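Local coordinates for restriction endonuclease PacI (Pseudomonas alcaligenes, PDB 3M7K), which cleaves DNA at a rare eight-base-pair target site as an HNH restriction endonuclease with a beta-beta-alpha-metal active site, at a contact of chain A with DNA. Numbering follows the deposited sequence.

A contact of chain A with DNA. Residues 21, 28, 31-32. With nucleotides of chain C; nucleotides of chain B.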
# COMPACT_ATOMS: atom_id res chain seq x y z
N SER A 21 -24.24 4.07 -13.69
CA SER A 21 -24.83 4.37 -12.37
C SER A 21 -25.76 5.59 -12.41
O SER A 21 -25.45 6.60 -13.07
CB SER A 21 -23.75 4.58 -11.29
OG SER A 21 -23.22 3.34 -10.82
N MET A 28 -23.63 7.11 -3.47
CA MET A 28 -22.89 5.86 -3.62
C MET A 28 -21.81 5.76 -2.53
O MET A 28 -21.64 4.69 -1.94
CB MET A 28 -22.30 5.75 -5.04
CG MET A 28 -21.40 4.54 -5.31
SD MET A 28 -22.24 3.02 -5.81
CE MET A 28 -22.86 2.40 -4.23
N GLN A 31 -23.58 4.92 0.76
CA GLN A 31 -23.99 3.50 0.74
C GLN A 31 -22.80 2.60 1.06
O GLN A 31 -22.90 1.68 1.88
CB GLN A 31 -24.58 3.15 -0.65
CG GLN A 31 -25.09 1.71 -0.81
CD GLN A 31 -25.65 1.40 -2.23
OE1 GLN A 31 -25.46 0.30 -2.76
NE2 GLN A 31 -26.33 2.38 -2.84
N ASN A 32 -21.65 2.90 0.44
CA ASN A 32 -20.45 2.11 0.67
C ASN A 32 -19.98 2.24 2.11
O ASN A 32 -19.61 1.25 2.72
CB ASN A 32 -19.33 2.55 -0.29
CG ASN A 32 -19.52 2.00 -1.71
OD1 ASN A 32 -20.01 0.88 -1.90
ND2 ASN A 32 -19.14 2.79 -2.71
P DC C 5 -24.03 -9.63 1.15
OP1 DC C 5 -24.30 -10.79 2.04
OP2 DC C 5 -23.20 -8.52 1.67
O5' DC C 5 -23.39 -10.19 -0.20
C5' DC C 5 -22.47 -9.39 -0.88
C4' DC C 5 -22.41 -9.72 -2.35
O4' DC C 5 -23.08 -8.67 -3.09
C3' DC C 5 -20.96 -9.74 -2.83
O3' DC C 5 -20.78 -10.62 -3.93
C2' DC C 5 -20.73 -8.29 -3.24
C1' DC C 5 -22.10 -7.87 -3.76
N1 DC C 5 -22.33 -6.41 -3.59
C2 DC C 5 -22.42 -5.59 -4.73
O2 DC C 5 -22.34 -6.10 -5.86
N3 DC C 5 -22.60 -4.26 -4.58
C4 DC C 5 -22.68 -3.72 -3.35
N4 DC C 5 -22.87 -2.40 -3.28
C5 DC C 5 -22.59 -4.53 -2.17
C6 DC C 5 -22.41 -5.86 -2.33
P DA B 3 -16.11 4.73 -7.11
OP1 DA B 3 -15.23 5.74 -7.75
OP2 DA B 3 -17.10 5.17 -6.08
O5' DA B 3 -16.93 3.94 -8.20
C5' DA B 3 -16.46 3.80 -9.52
C4' DA B 3 -17.37 2.85 -10.30
O4' DA B 3 -17.63 1.67 -9.49
C3' DA B 3 -18.77 3.36 -10.66
O3' DA B 3 -19.25 2.64 -11.79
C2' DA B 3 -19.60 2.97 -9.43
C1' DA B 3 -19.00 1.60 -9.11
N9 DA B 3 -19.06 1.23 -7.70
C8 DA B 3 -18.98 2.05 -6.61
N7 DA B 3 -19.05 1.41 -5.46
C5 DA B 3 -19.18 0.07 -5.84
C6 DA B 3 -19.30 -1.14 -5.11
N6 DA B 3 -19.32 -1.22 -3.78
N1 DA B 3 -19.38 -2.30 -5.81
C2 DA B 3 -19.37 -2.26 -7.15
N3 DA B 3 -19.26 -1.19 -7.94
C4 DA B 3 -19.18 -0.05 -7.21
P DG B 4 -19.90 3.38 -13.06
OP1 DG B 4 -18.89 4.22 -13.72
OP2 DG B 4 -21.12 4.04 -12.58
O5' DG B 4 -20.36 2.18 -14.01
C5' DG B 4 -19.61 0.98 -14.03
C4' DG B 4 -20.34 -0.16 -13.36
O4' DG B 4 -20.72 0.14 -12.00
C3' DG B 4 -21.66 -0.57 -13.99
O3' DG B 4 -21.40 -1.67 -14.84
C2' DG B 4 -22.57 -0.95 -12.82
C1' DG B 4 -21.59 -0.90 -11.66
N9 DG B 4 -22.08 -0.63 -10.32
C8 DG B 4 -22.42 0.57 -9.75
N7 DG B 4 -22.79 0.47 -8.50
C5 DG B 4 -22.67 -0.88 -8.23
C6 DG B 4 -22.91 -1.60 -7.05
O6 DG B 4 -23.28 -1.16 -5.96
N1 DG B 4 -22.66 -2.97 -7.19
C2 DG B 4 -22.22 -3.56 -8.35
N2 DG B 4 -22.02 -4.89 -8.32
N3 DG B 4 -21.98 -2.90 -9.47
C4 DG B 4 -22.23 -1.57 -9.33
O HOH W 1 -18.01 5.48 -3.42
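Asn32 meets the Hoogsteen edge of DA3 of chain B with both ends of its carboxamide. The amide nitrogen ND2 donates to the adenine ring nitrogen N7 over 3.1 Å, with 163° at the hydrogen and N7 close to the amide plane. In return, the exocyclic amino group N6 of DA3 donates to OD1 over 2.9 Å, approaching tilted by 29° from the carbonyl plane. This acceptor-plus-donor pattern is the classic asparagine reading of adenine, and it is made although DA3 is unpaired here. The side chain comes from helix 25-40, which forms a base-reading surface in this enzyme-product complex. DA3 is probably the last base of the PacI target, TTAATTAA, with the guanine DG4 flanking it. A leucine here would probably leave both N6 and N7 of DA3 without their amide partners and weaken the distinction between adenine and guanine.

One helical turn earlier, Met28 sets its sulfur over the C8-N7 rim of the adenine, on the face toward DG4, with SD 3.5 Å from C8 of DA3. Its CG stands anti to the backbone N (chi1 175°), and the bends at chi2 and chi3 then carry CE toward O6 of DG4 of chain B. Gln31 is a looser neighbour: its OE1 is 3.8 Å from the cytosine amino nitrogen N4 of DC5 of chain C, beyond a hydrogen bond. That amino group is already engaged with O6 of DG4 in a regular G-C pair.

Ser21, in the loop before the helix, holds the backbone instead. Its hydroxyl OG donates to the phosphate oxygen OP2 of DG4 over 2.8 Å, and its backbone N adds a weak bond to the same oxygen. Direct base reading and the direct phosphate contact thus fall on consecutive nucleotides, DA3 and DG4. Farther out, water 1 links Asn32 to the phosphate of DA3 itself, lying 3.0 Å from ND2 of Asn32 and 2.8 Å from OP2 of DA3.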